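Side-chain contacts in ochratoxinase (Aspergillus niger, PDB 4C65), which cuts ochratoxin A into ochratoxin alpha and L-phenylalanine as a zinc-dependent carboxypeptidase of the amidohydrolase superfamily: residues A[42-46]-A[47-51]; A[289-292]-A[293-297]; A[322-326]-A[327-331]. One frame throughout, in Å; residues are numbered along the deposited sequence.

Interaction 1 (A[42-46]-A[47-51])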
# COMPACT_ATOMS: atom_id res chain seq x y z
N ALA A 42 -33.76 60.84 15.05
CA ALA A 42 -33.48 62.04 15.82
C ALA A 42 -32.30 61.90 16.78
O ALA A 42 -31.70 62.90 17.17
CB ALA A 42 -34.73 62.48 16.59
N ASP A 43 -31.93 60.68 17.14
CA ASP A 43 -30.96 60.47 18.20
C ASP A 43 -29.56 60.12 17.73
O ASP A 43 -28.73 59.74 18.55
CB ASP A 43 -31.45 59.39 19.16
CG ASP A 43 -32.70 59.83 19.94
OD1 ASP A 43 -32.96 61.03 20.11
OD2 ASP A 43 -33.48 58.94 20.34
N ILE A 44 -29.28 60.25 16.44
CA ILE A 44 -27.95 59.93 15.93
C ILE A 44 -26.92 60.82 16.62
O ILE A 44 -27.01 62.02 16.52
CB ILE A 44 -27.86 60.15 14.41
CG1 ILE A 44 -28.87 59.27 13.65
CG2 ILE A 44 -26.45 59.81 13.90
CD1 ILE A 44 -29.20 59.79 12.27
N PRO A 45 -25.93 60.23 17.31
CA PRO A 45 -24.88 61.05 17.90
C PRO A 45 -24.26 61.98 16.85
O PRO A 45 -23.97 61.55 15.73
CB PRO A 45 -23.86 60.02 18.38
CG PRO A 45 -24.65 58.78 18.61
CD PRO A 45 -25.71 58.79 17.56
N LYS A 46 -24.08 63.25 17.22
CA LYS A 46 -23.66 64.26 16.27
C LYS A 46 -22.28 63.98 15.67
O LYS A 46 -21.99 64.43 14.56
CB LYS A 46 -23.65 65.66 16.93
CG LYS A 46 -24.95 66.24 17.42
CD LYS A 46 -26.12 65.74 16.63
CE LYS A 46 -27.42 66.24 17.28
NZ LYS A 46 -28.35 66.90 16.33
N LYS A 47 -21.43 63.25 16.39
CA LYS A 47 -20.08 62.96 15.88
C LYS A 47 -20.12 62.17 14.59
O LYS A 47 -19.30 62.39 13.71
CB LYS A 47 -19.22 62.26 16.92
CG LYS A 47 -19.73 60.94 17.41
CD LYS A 47 -18.72 60.28 18.34
CE LYS A 47 -19.37 59.12 19.10
NZ LYS A 47 -18.41 58.12 19.64
N TYR A 48 -21.13 61.30 14.45
CA TYR A 48 -21.32 60.53 13.21
C TYR A 48 -21.92 61.37 12.08
O TYR A 48 -21.55 61.19 10.91
CB TYR A 48 -22.18 59.29 13.44
CG TYR A 48 -21.63 58.35 14.49
CD1 TYR A 48 -20.32 57.86 14.40
CD2 TYR A 48 -22.41 57.97 15.57
CE1 TYR A 48 -19.81 57.01 15.36
CE2 TYR A 48 -21.90 57.10 16.53
CZ TYR A 48 -20.61 56.64 16.43
OH TYR A 48 -20.12 55.79 17.38
N LEU A 49 -22.81 62.31 12.42
CA LEU A 49 -23.35 63.26 11.44
C LEU A 49 -22.23 64.09 10.80
O LEU A 49 -22.30 64.41 9.61
CB LEU A 49 -24.37 64.18 12.09
CG LEU A 49 -25.70 63.56 12.54
CD1 LEU A 49 -26.52 64.55 13.36
CD2 LEU A 49 -26.50 63.06 11.36
N ARG A 50 -21.20 64.41 11.59
CA ARG A 50 -20.00 65.13 11.14
C ARG A 50 -19.07 64.28 10.28
O ARG A 50 -18.58 64.74 9.24
CB ARG A 50 -19.20 65.61 12.36
CG ARG A 50 -19.62 66.96 12.83
CD ARG A 50 -19.15 67.04 14.25
NE ARG A 50 -20.10 67.75 15.11
CZ ARG A 50 -20.38 67.43 16.38
NH1 ARG A 50 -19.80 66.40 17.00
NH2 ARG A 50 -21.25 68.18 17.04
N SER A 51 -18.81 63.06 10.73
CA SER A 51 -17.74 62.25 10.17
C SER A 51 -18.18 61.31 9.04
O SER A 51 -17.33 60.68 8.41
CB SER A 51 -17.07 61.44 11.28
OG SER A 51 -17.95 60.43 11.79

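Interaction 2 (A[289-292]-A[293-297])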
# COMPACT_ATOMS: atom_id res chain seq x y z
N SER A 289 -37.94 22.90 4.03
CA SER A 289 -37.83 22.96 2.55
C SER A 289 -37.63 21.59 1.93
O SER A 289 -38.26 21.24 0.93
CB SER A 289 -36.69 23.87 2.12
OG SER A 289 -37.04 25.23 2.25
N VAL A 290 -36.75 20.80 2.51
CA VAL A 290 -36.43 19.51 1.98
C VAL A 290 -37.63 18.56 1.99
O VAL A 290 -37.84 17.78 1.05
CB VAL A 290 -35.18 19.00 2.73
CG1 VAL A 290 -35.42 17.76 3.59
CG2 VAL A 290 -34.01 18.81 1.79
N ILE A 291 -38.42 18.63 3.04
CA ILE A 291 -39.67 17.86 3.12
C ILE A 291 -40.65 18.33 2.05
O ILE A 291 -41.33 17.52 1.42
CB ILE A 291 -40.34 17.94 4.51
CG1 ILE A 291 -39.75 16.91 5.47
CG2 ILE A 291 -41.77 17.43 4.47
CD1 ILE A 291 -38.44 17.07 6.17
N GLU A 292 -40.74 19.64 1.88
CA GLU A 292 -41.71 20.22 0.96
C GLU A 292 -41.39 19.88 -0.47
O GLU A 292 -42.28 19.73 -1.28
CB GLU A 292 -41.80 21.74 1.15
CG GLU A 292 -42.43 22.19 2.47
CD GLU A 292 -43.89 21.80 2.60
OE1 GLU A 292 -44.57 21.62 1.58
OE2 GLU A 292 -44.36 21.66 3.75
N ILE A 293 -40.10 19.73 -0.78
CA ILE A 293 -39.69 19.34 -2.14
C ILE A 293 -40.26 17.98 -2.55
O ILE A 293 -40.87 17.86 -3.61
CB ILE A 293 -38.16 19.34 -2.31
CG1 ILE A 293 -37.66 20.78 -2.38
CG2 ILE A 293 -37.74 18.58 -3.57
CD1 ILE A 293 -36.17 20.91 -2.15
N PHE A 294 -40.08 16.97 -1.71
CA PHE A 294 -40.56 15.64 -2.07
C PHE A 294 -42.09 15.53 -1.94
O PHE A 294 -42.72 14.70 -2.61
CB PHE A 294 -39.77 14.52 -1.33
CG PHE A 294 -40.09 14.36 0.14
CD1 PHE A 294 -41.40 14.07 0.58
CD2 PHE A 294 -39.07 14.43 1.10
CE1 PHE A 294 -41.68 13.91 1.94
CE2 PHE A 294 -39.35 14.28 2.46
CZ PHE A 294 -40.66 14.02 2.88
N LEU A 295 -42.71 16.36 -1.09
CA LEU A 295 -44.18 16.43 -1.04
C LEU A 295 -44.72 16.96 -2.37
O LEU A 295 -45.76 16.51 -2.84
CB LEU A 295 -44.67 17.29 0.11
CG LEU A 295 -44.68 16.67 1.51
CD1 LEU A 295 -45.13 17.70 2.53
CD2 LEU A 295 -45.56 15.45 1.58
N ALA A 296 -43.99 17.89 -2.98
CA ALA A 296 -44.36 18.42 -4.29
C ALA A 296 -44.14 17.39 -5.39
O ALA A 296 -44.85 17.40 -6.39
CB ALA A 296 -43.58 19.69 -4.59
N SER A 297 -43.19 16.48 -5.19
CA SER A 297 -42.96 15.35 -6.12
C SER A 297 -44.12 14.39 -6.23
O SER A 297 -44.38 13.85 -7.31
CB SER A 297 -41.72 14.57 -5.68
OG SER A 297 -40.60 15.28 -6.05

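Interaction 3 (A[322-326]-A[327-331])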
# COMPACT_ATOMS: atom_id res chain seq x y z
N GLN A 322 -44.10 22.43 14.53
CA GLN A 322 -45.14 23.26 15.11
C GLN A 322 -45.08 23.18 16.62
O GLN A 322 -45.22 24.19 17.31
CB GLN A 322 -46.52 22.83 14.62
CG GLN A 322 -46.78 23.16 13.16
CD GLN A 322 -48.02 22.52 12.60
OE1 GLN A 322 -48.64 21.66 13.24
NE2 GLN A 322 -48.40 22.91 11.41
N GLY A 323 -44.90 21.96 17.13
CA GLY A 323 -44.86 21.74 18.57
C GLY A 323 -43.69 22.45 19.22
O GLY A 323 -43.83 23.03 20.31
N ALA A 324 -42.55 22.43 18.55
CA ALA A 324 -41.36 23.06 19.08
C ALA A 324 -41.50 24.57 19.09
O ALA A 324 -40.99 25.24 19.99
CB ALA A 324 -40.14 22.65 18.27
N ILE A 325 -42.17 25.11 18.09
CA ILE A 325 -42.42 26.55 18.03
C ILE A 325 -43.35 26.93 19.19
O ILE A 325 -43.06 27.86 19.92
CB ILE A 325 -43.03 26.97 16.68
CG1 ILE A 325 -41.96 26.87 15.59
CG2 ILE A 325 -43.60 28.39 16.73
CD1 ILE A 325 -42.52 26.78 14.18
N LYS A 326 -44.43 26.16 19.33
CA LYS A 326 -45.45 26.38 20.35
C LYS A 326 -44.83 26.23 21.75
O LYS A 326 -45.13 27.01 22.65
CB LYS A 326 -46.66 25.42 20.11
CG LYS A 326 -47.82 26.10 19.42
CD LYS A 326 -49.11 25.31 19.68
CE LYS A 326 -50.30 25.65 18.71
NZ LYS A 326 -50.08 25.07 17.34
N ALA A 327 -43.90 25.29 21.92
CA ALA A 327 -43.30 25.06 23.23
C ALA A 327 -42.18 26.04 23.57
O ALA A 327 -41.68 26.04 24.69
CB ALA A 327 -42.77 23.64 23.31
N GLY A 328 -41.78 26.86 22.63
CA GLY A 328 -40.76 27.88 22.89
C GLY A 328 -39.32 27.38 22.81
O GLY A 328 -38.43 27.98 23.37
N VAL A 329 -39.09 26.28 22.08
CA VAL A 329 -37.73 25.82 21.72
C VAL A 329 -37.08 26.87 20.84
O VAL A 329 -37.75 27.46 20.00
CB VAL A 329 -37.77 24.50 20.93
CG1 VAL A 329 -36.36 24.02 20.60
CG2 VAL A 329 -38.53 23.43 21.71
N THR A 330 -35.80 27.12 21.06
CA THR A 330 -35.08 28.09 20.26
C THR A 330 -34.83 27.55 18.84
O THR A 330 -34.25 26.47 18.68
CB THR A 330 -33.73 28.41 20.88
OG1 THR A 330 -33.92 28.86 22.21
CG2 THR A 330 -33.01 29.48 20.08
N ILE A 331 -35.27 28.29 17.84
CA ILE A 331 -35.27 27.81 16.48
C ILE A 331 -34.41 28.69 15.59
O ILE A 331 -34.36 29.90 15.76
CB ILE A 331 -36.71 27.74 15.96
CG1 ILE A 331 -37.46 26.67 16.75
CG2 ILE A 331 -36.77 27.39 14.47
CD1 ILE A 331 -38.90 27.01 16.96

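Interaction 1 (A[42-46]-A[47-51])
I44 and L49 form the apolar centre of this local contact, where a loop turns into a helix. The two side chains meet at about a right angle. The CG2 branch of I44 does the touching, 4.1 Å from CG of L49. With chi1 at -60°, CG1 sits beside the backbone N and CG2 is left anti to it, facing L49. I44 is buried and also packs on F37, A27 and V29; L49 rests on I9 and Y11.

Next comes P45, which meets the ring of Y48. CB of P45 lies 3.8 Å from CD2 of Y48. CD of P45 lies at the ring edge, in the plane of the ring. One ring face is covered by the helical neighbour K47, whose CG stands 4.2 Å above the ring plane.

P45 is the N-cap of helix 46-51. The helix lies over strands 7-15, 26-31 and 34-38, which probably belong to the smaller beta-sandwich domain. The first turn is closed by Y48 N, which donates to P45 O at 3.1 Å.

Farther out, K46 lends its aliphatic carbons and R50 its flat guanidinium. CD of K46 lies 3.5 Å from CD1 of L49, with the two side chains side by side and pointing the same way. A bend of the K46 chain at chi2 (-29°) helps bring CD beside L49. The R50 guanidinium lays one face on K46, with CB 3.3 Å above its plane and offset toward the rim. R50 N donates to K46 O at 3.1 Å. On the next carbonyl, K47 O accepts from both N and OG of S51, which reach it from opposite faces of its plane.

Interaction 2 (A[289-292]-A[293-297])
I291 and F294 lie side by side on helix 288-297 and point the same way. The helix follows strand 283-285 of the twisted TIM barrel, one of five parallel strands in its sheet.

The F294 ring folds back over the preceding turn. Its CG sits between the backbone N and the carbonyl carbon (chi1 74°), and this brings one ring face over the backbone of I291. The carbonyl O of I291 stands 3.4 Å above the ring plane, over its centre. CA of I291 makes a CH-pi contact with the same ring, 4.1 Å from its centroid. CG2 of I291 adds an apolar contact at 3.9 Å with CZ of F294.

The same CG2 also serves L295. That side chain runs alongside I291, and its CD1 is 3.9 Å from CG2 of I291. These three side chains face helix 304-327: I291 meets A314 and H317, F294 meets L310, and L295 meets A314.

On the neighbouring side, E292 and L295 cross obliquely, with OE1 of E292 4.1 Å from CD1 of L295. OE2 of E292 forms salt bridges with R288 and R353, so the charge has two partners, and S289 OG is hydrogen-bonded to E346 OE1. The side chain of V290 is about 4 Å from that of D336, an active-site residue, at the nearest atoms.

I291 O carries two roles. Besides lying over the face of the F294 ring, it accepts from L295 N at 3.1 Å, with an N-H...O angle of 154°.

Interaction 3 (A[322-326]-A[327-331])
I325 and I331 are brought together by similar first torsions. In both, CG1 lies anti to the carbonyl carbon, at chi1 -72° in I325 and -66° in I331. The I331 chain then turns at chi2 146°, between staggered values, and its CD1 becomes the touching atom. It comes within 3.4 Å of CG1 of I325, tighter than usual van der Waals contact. The two side chains meet at about a right angle. Both also rest on M356.

V329 makes the second apolar contact. Its CG2 branch lies 3.9 Å from CB of A324. The same branch and CB of V329 lie close to A324 O. W274 and Y284 line this pair from outside, touching both A324 and V329.

Backbone bonds close the end of helix 304-327. A327 N donates to G323 O at 2.8 Å. G328 then has positive phi and no side chain to crowd A327 O, and the chain turns back. V329 N reaches A324 O at 3.0 Å, nearly along the C=O axis. G328 N reaches I325 O at 3.2 Å, from well above the carbonyl plane.

Beyond the turn, the T330 backbone pairs with Y284 of strand 283-285, and the chain then passes into the short strand around 331-332, which leads on toward D336 of the active site. The 6→1 bond V329 N to A324 O and the 5→2 bond G328 N to I325 O, with the positive phi of G328, make a Schellman motif, here ending a TIM-barrel helix and turning the chain into the next parallel strand.

Overall arrangement
All three contacts are local: interaction 1 at a helix start, interaction 2 within a helix, interaction 3 at an end. Interaction 1 is a surface contact, its centre about 36 Å from that of the chain, with lysine and arginine chains around a small apolar patch. Interactions 2 and 3 are partly buried, their centres each about 19 Å from that of the chain, and belong to the barrel. Helix 304-327 links them: side chains of 289-297 pack on it, and 322-331 closes its end. Interaction 2 relies on an aromatic face over a backbone carbonyl, and its V290 lies close to the active site. Interaction 3 relies on small and branched aliphatic residues and backbone bonds.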